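Local coordinates for protein endosialidase (Enterobacteria phage phi92, PDB 4HIZ) that hydrolyses internal linkages of sialic acid polymers and probably cleaves both alpha2,8 and alpha2,9 bonds in polysialic acid, at residues 53-58 against 419-424; 388-393 against 451-456; 404-409 against 442-447. All blocks are in the same frame, centred on the assembly; numbering follows the deposited sequence.

Contact 1: residues 53-58 against 419-424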
loop_
_atom_site.group_PDB
_atom_site.type_symbol
_atom_site.label_atom_id
_atom_site.label_comp_id
_atom_site.label_asym_id
_atom_site.label_seq_id
_atom_site.Cartn_x
_atom_site.Cartn_y
_atom_site.Cartn_z
ATOM N N TYR A 53 21.683 -12.621 34.628
ATOM C CA TYR A 53 20.726 -13.633 35.098
ATOM C C TYR A 53 21.119 -14.991 34.525
ATOM O O TYR A 53 21.483 -15.096 33.344
ATOM C CB TYR A 53 19.313 -13.242 34.618
ATOM C CG TYR A 53 18.260 -14.318 34.822
ATOM C CD1 TYR A 53 17.998 -14.829 36.093
ATOM C CD2 TYR A 53 17.516 -14.808 33.740
ATOM C CE1 TYR A 53 17.019 -15.835 36.280
ATOM C CE2 TYR A 53 16.534 -15.784 33.910
ATOM C CZ TYR A 53 16.294 -16.302 35.180
ATOM O OH TYR A 53 15.331 -17.271 35.344
ATOM N N GLU A 54 21.063 -16.034 35.352
ATOM C CA GLU A 54 21.335 -17.400 34.875
ATOM C C GLU A 54 20.039 -18.210 34.735
ATOM O O GLU A 54 19.658 -18.977 35.635
ATOM C CB GLU A 54 22.300 -18.124 35.825
ATOM C CG GLU A 54 23.671 -17.449 35.902
ATOM C CD GLU A 54 24.651 -18.126 36.852
ATOM O OE1 GLU A 54 24.433 -19.291 37.267
ATOM O OE2 GLU A 54 25.666 -17.467 37.178
ATOM N N ARG A 55 19.380 -18.051 33.588
ATOM C CA ARG A 55 18.217 -18.877 33.254
ATOM C C ARG A 55 18.589 -20.354 33.379
ATOM O O ARG A 55 17.855 -21.176 33.976
ATOM C CB ARG A 55 17.773 -18.591 31.815
ATOM C CG ARG A 55 16.438 -19.279 31.464
ATOM C CD ARG A 55 16.063 -19.090 29.990
ATOM N NE ARG A 55 16.858 -19.958 29.126
ATOM C CZ ARG A 55 16.525 -21.197 28.774
ATOM N NH1 ARG A 55 15.369 -21.735 29.205
ATOM N NH2 ARG A 55 17.347 -21.903 27.982
ATOM N N ILE A 56 19.768 -20.670 32.837
ATOM C CA ILE A 56 20.357 -21.984 32.959
ATOM C C ILE A 56 21.554 -21.835 33.896
ATOM O O ILE A 56 22.421 -20.988 33.664
ATOM C CB ILE A 56 20.830 -22.511 31.591
ATOM C CG1 ILE A 56 19.668 -22.597 30.593
ATOM C CG2 ILE A 56 21.496 -23.892 31.743
ATOM C CD1 ILE A 56 18.471 -23.479 31.064
ATOM N N VAL A 57 21.599 -22.632 34.963
ATOM C CA VAL A 57 22.660 -22.458 35.953
ATOM C C VAL A 57 24.041 -22.590 35.326
ATOM O O VAL A 57 24.289 -23.509 34.552
ATOM C CB VAL A 57 22.519 -23.461 37.108
ATOM C CG1 VAL A 57 23.719 -23.364 38.039
ATOM C CG2 VAL A 57 21.217 -23.186 37.876
ATOM N N GLY A 58 24.927 -21.643 35.639
ATOM C CA GLY A 58 26.282 -21.679 35.118
ATOM C C GLY A 58 26.434 -20.953 33.797
ATOM O O GLY A 58 27.553 -20.867 33.283
ATOM N N GLU A 419 16.991 -21.968 23.176
ATOM C CA GLU A 419 17.975 -22.835 22.505
ATOM C C GLU A 419 19.395 -22.303 22.613
ATOM O O GLU A 419 20.356 -23.017 22.286
ATOM C CB GLU A 419 17.625 -23.041 21.025
ATOM C CG GLU A 419 16.303 -23.719 20.815
ATOM C CD GLU A 419 15.987 -23.965 19.346
ATOM O OE1 GLU A 419 16.830 -23.665 18.466
ATOM O OE2 GLU A 419 14.893 -24.490 19.066
ATOM N N TRP A 420 19.553 -21.060 23.064
ATOM C CA TRP A 420 20.895 -20.438 22.995
ATOM C C TRP A 420 21.939 -21.176 23.848
ATOM O O TRP A 420 23.084 -21.456 23.407
ATOM C CB TRP A 420 20.838 -18.981 23.469
ATOM C CG TRP A 420 22.155 -18.255 23.324
ATOM C CD1 TRP A 420 23.094 -18.103 24.294
ATOM C CD2 TRP A 420 22.631 -17.518 22.176
ATOM N NE1 TRP A 420 24.158 -17.361 23.813
ATOM C CE2 TRP A 420 23.882 -16.971 22.522
ATOM C CE3 TRP A 420 22.135 -17.304 20.887
ATOM C CZ2 TRP A 420 24.656 -16.219 21.615
ATOM C CZ3 TRP A 420 22.883 -16.537 19.995
ATOM C CH2 TRP A 420 24.134 -16.014 20.363
ATOM N N GLU A 421 21.565 -21.458 25.083
ATOM C CA GLU A 421 22.523 -22.022 26.039
ATOM C C GLU A 421 23.005 -23.410 25.637
ATOM O O GLU A 421 22.261 -24.219 25.074
ATOM C CB GLU A 421 21.893 -22.093 27.439
ATOM C CG GLU A 421 21.595 -20.707 28.092
ATOM C CD GLU A 421 20.208 -20.136 27.810
ATOM O OE1 GLU A 421 19.556 -20.529 26.804
ATOM O OE2 GLU A 421 19.795 -19.279 28.634
ATOM N N GLY A 422 24.263 -23.663 25.943
ATOM C CA GLY A 422 24.874 -24.943 25.610
ATOM C C GLY A 422 24.108 -26.085 26.249
ATOM O O GLY A 422 23.677 -25.978 27.402
ATOM N N GLN A 423 23.955 -27.153 25.469
ATOM C CA GLN A 423 23.288 -28.402 25.828
ATOM C C GLN A 423 21.760 -28.335 25.774
ATOM O O GLN A 423 21.111 -29.378 25.800
ATOM C CB GLN A 423 23.771 -28.984 27.179
ATOM C CG GLN A 423 25.286 -29.304 27.245
ATOM C CD GLN A 423 25.695 -30.519 26.411
ATOM O OE1 GLN A 423 24.847 -31.248 25.905
ATOM N NE2 GLN A 423 27.011 -30.736 26.264
ATOM N N GLU A 424 21.183 -27.133 25.696
ATOM C CA GLU A 424 19.733 -27.030 25.638
ATOM C C GLU A 424 19.183 -27.670 24.381
ATOM O O GLU A 424 19.791 -27.574 23.308
ATOM C CB GLU A 424 19.293 -25.563 25.686
ATOM C CG GLU A 424 19.484 -24.955 27.032
ATOM C CD GLU A 424 18.679 -25.685 28.095
ATOM O OE1 GLU A 424 17.426 -25.729 27.990
ATOM O OE2 GLU A 424 19.292 -26.195 29.047
HETATM O O HOH W 1 21.078 -18.749 30.900
#
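E421 is gripped by two nitrogens of R55, side-on. R55 NE donates to E421 OE2 at 3.1 Å, and R55 NH2 donates to E421 OE1 at 2.9 Å. Both oxygens lie near the guanidinium plane. The carboxylate, however, is turned 59° from that plane, and both donors approach it from above. E421 bends at chi2 (91°), so that the carboxylate carbon CD lies by R55. E421 OE1 also takes a salt bridge from R435 of strand 435-442. On the other oxygen, a water donates to E421 OE2 at 2.7 Å and accepts from I56 N. Further back along the side chain, E421 CG packs on I56 CG1 at 3.7 Å.

A type II turn then runs from E421 to E424, closed by a bond from E424 N to E421 O. After the turn, E424 and I56 meet tip to tip, with E424 OE2 3.5 Å from I56 CD1. E424 OE1 makes a long salt bridge, 3.8 Å from R55 NH2. I56 CD1 lies over the rim of one guanidinium face.

The salt-bridge network of R55, E421 and E424 joins the loop after strand 49-53, in the N-terminal extension, to the propeller loop between strands 407-413 and 435-442. E421 is buried, and two arginines and a water satisfy its carboxylate, consistent with an ionised glutamate. E424 probably adds a weaker negative field at R55.

Contact 2: residues 388-393 against 451-456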
loop_
_atom_site.group_PDB
_atom_site.type_symbol
_atom_site.label_atom_id
_atom_site.label_comp_id
_atom_site.label_asym_id
_atom_site.label_seq_id
_atom_site.Cartn_x
_atom_site.Cartn_y
_atom_site.Cartn_z
ATOM N N LEU A 388 39.779 -18.418 19.336
ATOM C CA LEU A 388 39.162 -18.283 20.648
ATOM C C LEU A 388 37.779 -18.943 20.591
ATOM O O LEU A 388 36.873 -18.427 19.922
ATOM C CB LEU A 388 38.988 -16.798 21.001
ATOM C CG LEU A 388 40.249 -15.981 21.328
ATOM C CD1 LEU A 388 39.917 -14.491 21.382
ATOM C CD2 LEU A 388 40.830 -16.435 22.667
ATOM N N ARG A 389 37.606 -20.063 21.278
ATOM C CA ARG A 389 36.294 -20.701 21.314
ATOM C C ARG A 389 35.364 -19.911 22.231
ATOM O O ARG A 389 35.742 -19.563 23.353
ATOM C CB ARG A 389 36.454 -22.128 21.864
ATOM C CG ARG A 389 35.144 -22.921 21.912
ATOM C CD ARG A 389 34.830 -23.541 20.569
ATOM N NE ARG A 389 35.777 -24.613 20.221
ATOM C CZ ARG A 389 35.644 -25.385 19.152
ATOM N NH1 ARG A 389 34.635 -25.200 18.296
ATOM N NH2 ARG A 389 36.524 -26.366 18.925
ATOM N N PHE A 390 34.146 -19.616 21.785
ATOM C CA PHE A 390 33.166 -19.106 22.750
ATOM C C PHE A 390 32.790 -20.220 23.714
ATOM O O PHE A 390 32.632 -21.362 23.301
ATOM C CB PHE A 390 31.894 -18.585 22.064
ATOM C CG PHE A 390 32.067 -17.267 21.356
ATOM C CD1 PHE A 390 32.477 -17.234 20.024
ATOM C CD2 PHE A 390 31.779 -16.066 22.021
ATOM C CE1 PHE A 390 32.632 -16.033 19.354
ATOM C CE2 PHE A 390 31.921 -14.823 21.343
ATOM C CZ PHE A 390 32.326 -14.824 20.008
ATOM N N PRO A 391 32.663 -19.900 25.009
ATOM C CA PRO A 391 32.272 -20.956 25.951
ATOM C C PRO A 391 30.795 -21.341 25.723
ATOM O O PRO A 391 30.022 -20.599 25.082
ATOM C CB PRO A 391 32.437 -20.278 27.325
ATOM C CG PRO A 391 32.233 -18.827 27.046
ATOM C CD PRO A 391 32.865 -18.604 25.677
ATOM N N ASN A 392 30.433 -22.521 26.201
ATOM C CA ASN A 392 29.027 -22.909 26.294
ATOM C C ASN A 392 28.326 -23.268 24.968
ATOM O O ASN A 392 27.105 -23.150 24.877
ATOM C CB ASN A 392 28.214 -21.876 27.083
ATOM C CG ASN A 392 28.703 -21.720 28.516
ATOM O OD1 ASN A 392 28.935 -20.602 28.994
ATOM N ND2 ASN A 392 28.815 -22.827 29.215
ATOM N N ASN A 393 29.091 -23.748 23.981
ATOM C CA ASN A 393 28.533 -24.379 22.767
ATOM C C ASN A 393 27.530 -23.461 22.051
ATOM O O ASN A 393 26.352 -23.804 21.901
ATOM C CB ASN A 393 27.845 -25.734 23.083
ATOM C CG ASN A 393 28.759 -26.718 23.808
ATOM O OD1 ASN A 393 29.961 -26.479 23.982
ATOM N ND2 ASN A 393 28.188 -27.863 24.218
ATOM N N SER A 451 36.216 -16.998 28.111
ATOM C CA SER A 451 35.378 -17.591 29.174
ATOM C C SER A 451 34.439 -16.584 29.827
ATOM O O SER A 451 33.333 -16.940 30.208
ATOM C CB SER A 451 36.230 -18.255 30.249
ATOM O OG SER A 451 37.099 -17.293 30.812
ATOM N N ASN A 452 34.863 -15.332 29.927
ATOM C CA ASN A 452 33.974 -14.376 30.601
ATOM C C ASN A 452 33.209 -13.476 29.645
ATOM O O ASN A 452 32.712 -12.419 30.025
ATOM C CB ASN A 452 34.703 -13.571 31.678
ATOM C CG ASN A 452 35.150 -14.439 32.832
ATOM O OD1 ASN A 452 36.340 -14.540 33.121
ATOM N ND2 ASN A 452 34.195 -15.099 33.489
ATOM N N VAL A 453 33.009 -13.963 28.423
ATOM C CA VAL A 453 32.218 -13.199 27.460
ATOM C C VAL A 453 30.849 -12.824 28.026
ATOM O O VAL A 453 30.177 -13.647 28.683
ATOM C CB VAL A 453 32.084 -13.917 26.080
ATOM C CG1 VAL A 453 31.350 -15.244 26.207
ATOM C CG2 VAL A 453 31.387 -12.987 25.053
ATOM N N GLN A 454 30.471 -11.567 27.798
ATOM C CA GLN A 454 29.197 -11.038 28.255
ATOM C C GLN A 454 28.290 -10.865 27.034
ATOM O O GLN A 454 28.463 -9.940 26.232
ATOM C CB GLN A 454 29.406 -9.710 28.975
ATOM C CG GLN A 454 28.092 -9.144 29.485
ATOM C CD GLN A 454 28.266 -7.964 30.406
ATOM O OE1 GLN A 454 29.292 -7.290 30.376
ATOM N NE2 GLN A 454 27.269 -7.724 31.254
ATOM N N TRP A 455 27.334 -11.771 26.877
ATOM C CA TRP A 455 26.313 -11.604 25.848
ATOM C C TRP A 455 25.121 -10.810 26.380
ATOM O O TRP A 455 24.579 -11.113 27.459
ATOM C CB TRP A 455 25.795 -12.970 25.415
ATOM C CG TRP A 455 26.765 -13.831 24.609
ATOM C CD1 TRP A 455 27.443 -14.966 25.040
ATOM C CD2 TRP A 455 27.036 -13.704 23.219
ATOM N NE1 TRP A 455 28.150 -15.509 23.992
ATOM C CE2 TRP A 455 27.906 -14.769 22.860
ATOM C CE3 TRP A 455 26.624 -12.801 22.236
ATOM C CZ2 TRP A 455 28.361 -14.954 21.557
ATOM C CZ3 TRP A 455 27.063 -12.972 20.946
ATOM C CH2 TRP A 455 27.939 -14.044 20.602
ATOM N N PHE A 456 24.735 -9.777 25.629
ATOM C CA PHE A 456 23.590 -8.950 25.979
ATOM C C PHE A 456 22.395 -9.318 25.104
ATOM O O PHE A 456 22.480 -9.247 23.885
ATOM C CB PHE A 456 23.925 -7.475 25.700
ATOM C CG PHE A 456 25.050 -6.920 26.546
ATOM C CD1 PHE A 456 24.767 -6.300 27.769
ATOM C CD2 PHE A 456 26.371 -6.925 26.074
ATOM C CE1 PHE A 456 25.785 -5.755 28.555
ATOM C CE2 PHE A 456 27.399 -6.383 26.847
ATOM C CZ PHE A 456 27.109 -5.788 28.071
HETATM O O HOH W 2 29.163 -17.960 25.191
#
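P391 O and W455 NE1 are joined through one water. The water donates to P391 O at 2.8 Å and accepts from W455 NE1 at 2.9 Å. It sits at the indole edge, in the ring plane, where the N-H points. This bridge is the polar link between the two segments; the rest of the contact is apolar.

F390 and W455 form the aromatic part. The side chains cross at about a right angle. Their ring planes are 32° apart, and the F390 ring centroid is 5.3 Å from that of the W455 six-membered ring. The two rings meet obliquely. The touching side of F390 is its CD2-CE2 bond, which meets W455 CZ2, with F390 CE2 at 3.6 Å from that atom.

V453 fills the angle between these rings and P391. Its chi1 of 63° puts CG1 between the backbone N and the carbonyl carbon, which sets CG1 against P391 and CG2 at the F390 edge. V453 CG1 packs on P391 CD at 3.7 Å. V453 CG2 is 4.2 Å from F390 CE2 and also lies over the rim of one face of W455. The proline ring reaches the backbone of S451, with P391 CG 3.8 Å from S451 O.

V453 and W455 also touch strand 435-442, V453 at C439 and I441, W455 at F437 and C439. F390 also rests on L375 of strand 374-378. Strand 386-389 is an edge strand of its four-stranded antiparallel sheet within this chain. The loop 451-456 leads into strand 456-460 of the neighbouring sheet. Such apolar packing between adjacent sheets is consistent with blade-to-blade contacts in a beta-propeller, the fold assigned to this catalytic domain.

Contact 3: residues 404-409 against 442-447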
loop_
_atom_site.group_PDB
_atom_site.type_symbol
_atom_site.label_atom_id
_atom_site.label_comp_id
_atom_site.label_asym_id
_atom_site.label_seq_id
_atom_site.Cartn_x
_atom_site.Cartn_y
_atom_site.Cartn_z
ATOM N N VAL A 404 34.564 -1.768 15.311
ATOM C CA VAL A 404 34.427 -0.325 15.520
ATOM C C VAL A 404 35.460 0.019 16.581
ATOM O O VAL A 404 35.362 -0.420 17.720
ATOM C CB VAL A 404 33.015 0.050 16.014
ATOM C CG1 VAL A 404 32.902 1.563 16.220
ATOM C CG2 VAL A 404 31.944 -0.418 15.025
ATOM N N GLY A 405 36.475 0.778 16.200
ATOM C CA GLY A 405 37.591 1.014 17.095
ATOM C C GLY A 405 38.219 -0.306 17.498
ATOM O O GLY A 405 38.466 -1.178 16.656
ATOM N N ASP A 406 38.444 -0.465 18.798
ATOM C CA ASP A 406 39.153 -1.622 19.312
ATOM C C ASP A 406 38.287 -2.880 19.391
ATOM O O ASP A 406 38.793 -3.951 19.734
ATOM C CB ASP A 406 39.682 -1.328 20.717
ATOM C CG ASP A 406 40.860 -0.346 20.730
ATOM O OD1 ASP A 406 41.505 -0.112 19.679
ATOM O OD2 ASP A 406 41.161 0.174 21.828
ATOM N N TYR A 407 36.997 -2.752 19.094
ATOM C CA TYR A 407 36.050 -3.822 19.394
ATOM C C TYR A 407 35.386 -4.440 18.189
ATOM O O TYR A 407 35.071 -3.762 17.214
ATOM C CB TYR A 407 34.915 -3.263 20.277
ATOM C CG TYR A 407 35.413 -2.801 21.609
ATOM C CD1 TYR A 407 35.498 -3.682 22.688
ATOM C CD2 TYR A 407 35.788 -1.470 21.804
ATOM C CE1 TYR A 407 35.946 -3.246 23.936
ATOM C CE2 TYR A 407 36.239 -1.026 23.037
ATOM C CZ TYR A 407 36.331 -1.916 24.090
ATOM O OH TYR A 407 36.787 -1.449 25.303
ATOM N N LEU A 408 35.113 -5.732 18.289
ATOM C CA LEU A 408 34.168 -6.368 17.386
ATOM C C LEU A 408 32.821 -6.360 18.074
ATOM O O LEU A 408 32.706 -6.794 19.235
ATOM C CB LEU A 408 34.556 -7.841 17.137
ATOM C CG LEU A 408 35.922 -8.059 16.454
ATOM C CD1 LEU A 408 36.058 -9.526 16.074
ATOM C CD2 LEU A 408 36.054 -7.193 15.214
ATOM N N TYR A 409 31.803 -5.884 17.364
ATOM C CA TYR A 409 30.400 -5.996 17.816
ATOM C C TYR A 409 29.824 -7.204 17.093
ATOM O O TYR A 409 29.693 -7.188 15.854
ATOM C CB TYR A 409 29.604 -4.750 17.437
ATOM C CG TYR A 409 29.868 -3.535 18.270
ATOM C CD1 TYR A 409 31.006 -2.771 18.083
ATOM C CD2 TYR A 409 28.940 -3.106 19.206
ATOM C CE1 TYR A 409 31.212 -1.632 18.834
ATOM C CE2 TYR A 409 29.149 -1.982 19.945
ATOM C CZ TYR A 409 30.282 -1.243 19.753
ATOM O OH TYR A 409 30.497 -0.101 20.495
ATOM N N ASN A 442 37.049 -6.845 22.741
ATOM C CA ASN A 442 38.235 -6.049 22.456
ATOM C C ASN A 442 39.247 -6.931 21.729
ATOM O O ASN A 442 39.790 -7.891 22.317
ATOM C CB ASN A 442 38.851 -5.526 23.756
ATOM C CG ASN A 442 39.943 -4.499 23.504
ATOM O OD1 ASN A 442 40.710 -4.613 22.532
ATOM N ND2 ASN A 442 40.000 -3.464 24.354
ATOM N N VAL A 443 39.493 -6.634 20.452
ATOM C CA VAL A 443 40.487 -7.408 19.698
ATOM C C VAL A 443 41.781 -6.623 19.510
ATOM O O VAL A 443 42.725 -7.163 18.934
ATOM C CB VAL A 443 39.933 -7.923 18.350
ATOM C CG1 VAL A 443 38.742 -8.911 18.588
ATOM C CG2 VAL A 443 39.496 -6.750 17.470
ATOM N N SER A 444 41.853 -5.372 19.977
ATOM C CA SER A 444 43.134 -4.653 19.955
ATOM C C SER A 444 44.080 -5.307 20.956
ATOM O O SER A 444 45.311 -5.378 20.737
ATOM C CB SER A 444 42.961 -3.170 20.288
ATOM O OG SER A 444 42.806 -2.977 21.682
ATOM N N SER A 445 43.496 -5.768 22.056
ATOM C CA SER A 445 44.170 -6.604 23.037
ATOM C C SER A 445 43.496 -7.958 22.964
ATOM O O SER A 445 42.575 -8.221 23.727
ATOM C CB SER A 445 43.985 -6.044 24.451
ATOM O OG SER A 445 44.537 -4.749 24.597
ATOM N N TRP A 446 43.943 -8.796 22.037
ATOM C CA TRP A 446 43.310 -10.081 21.787
ATOM C C TRP A 446 43.234 -10.902 23.064
ATOM O O TRP A 446 44.265 -11.150 23.699
ATOM C CB TRP A 446 44.154 -10.829 20.748
ATOM C CG TRP A 446 43.556 -12.125 20.219
ATOM C CD1 TRP A 446 43.962 -13.385 20.526
ATOM C CD2 TRP A 446 42.475 -12.268 19.265
ATOM N NE1 TRP A 446 43.211 -14.307 19.831
ATOM C CE2 TRP A 446 42.303 -13.651 19.041
ATOM C CE3 TRP A 446 41.661 -11.358 18.566
ATOM C CZ2 TRP A 446 41.329 -14.160 18.172
ATOM C CZ3 TRP A 446 40.712 -11.852 17.693
ATOM C CH2 TRP A 446 40.542 -13.254 17.512
ATOM N N PRO A 447 42.025 -11.351 23.436
ATOM C CA PRO A 447 41.883 -12.030 24.722
ATOM C C PRO A 447 42.652 -13.334 24.839
ATOM O O PRO A 447 42.912 -14.027 23.847
ATOM C CB PRO A 447 40.398 -12.399 24.757
ATOM C CG PRO A 447 39.730 -11.457 23.829
ATOM C CD PRO A 447 40.728 -11.139 22.762
HETATM O O HOH W 3 38.063 -3.564 26.758
#
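V443 N donates to D406 O at 2.9 Å. S444 N adds a weak bond to the same oxygen at 3.4 Å. N442 CA makes a CH...O contact with it as well, so D406 O receives three groups of the 442-447 segment.

N442 OD1 is bonded within its own segment. It accepts from S445 N at 3.1 Å, from above the carbonyl plane, in an Asx motif. The amide oxygen thus holds the start of the loop folded. The D406 carboxylate lies beside S444, with D406 OD1 3.4 Å from S444 CB, though S444 and S445 are each modelled in two conformers. D406 itself sits in a type II' turn from V404 to Y407, which links strands 401-404 and 407-413 as a hairpin.

N442 pairs with Y407 as an antiparallel non-hydrogen-bonded pair, and both side chains lie on the same face of the sheet. Y407 CE1 touches N442 CB at 3.7 Å. Ring and amide planes are 56° apart. A water 2.9 Å from Y407 OH accepts from N442 ND2 at 3.1 Å and joins the two tips. K440, two residues before N442 on strand 435-442, makes a cation-pi contact with Y407.

Beyond the pair, L408 and V443 cross at about a right angle, L408 CG lying 3.6 Å from V443 CG1. Both also touch Y360 of strand 358-365, in the next sheet.

The V443 N to D406 O bond, with the L408-I441 backbone bonding beside it, holds the strand ends together. N442 serves both sides: its oxygen binds the backbone three residues on, and its nitrogen reaches Y407 through water.

The three contacts lie on the same side of the chain's centre. Contacts 1 and 2 have centres 12 Å apart and touch directly: W420 CZ2 is 3.8 Å from W455 CE2, in an edge-to-face ring pair. Contact 3 lies inside the chain loop closed by contact 2, centre 15 Å away, and L388 CD1 packs on W446 CE2 at 3.4 Å. Contacts 1 and 3 do not touch; their nearest atoms are about 11 Å apart. Contact 1 joins the N-terminal extension to the propeller, whereas contacts 2 and 3 are internal to the propeller. Residues lining the bound glycans, such as E176 and W178, belong to other parts of the chain.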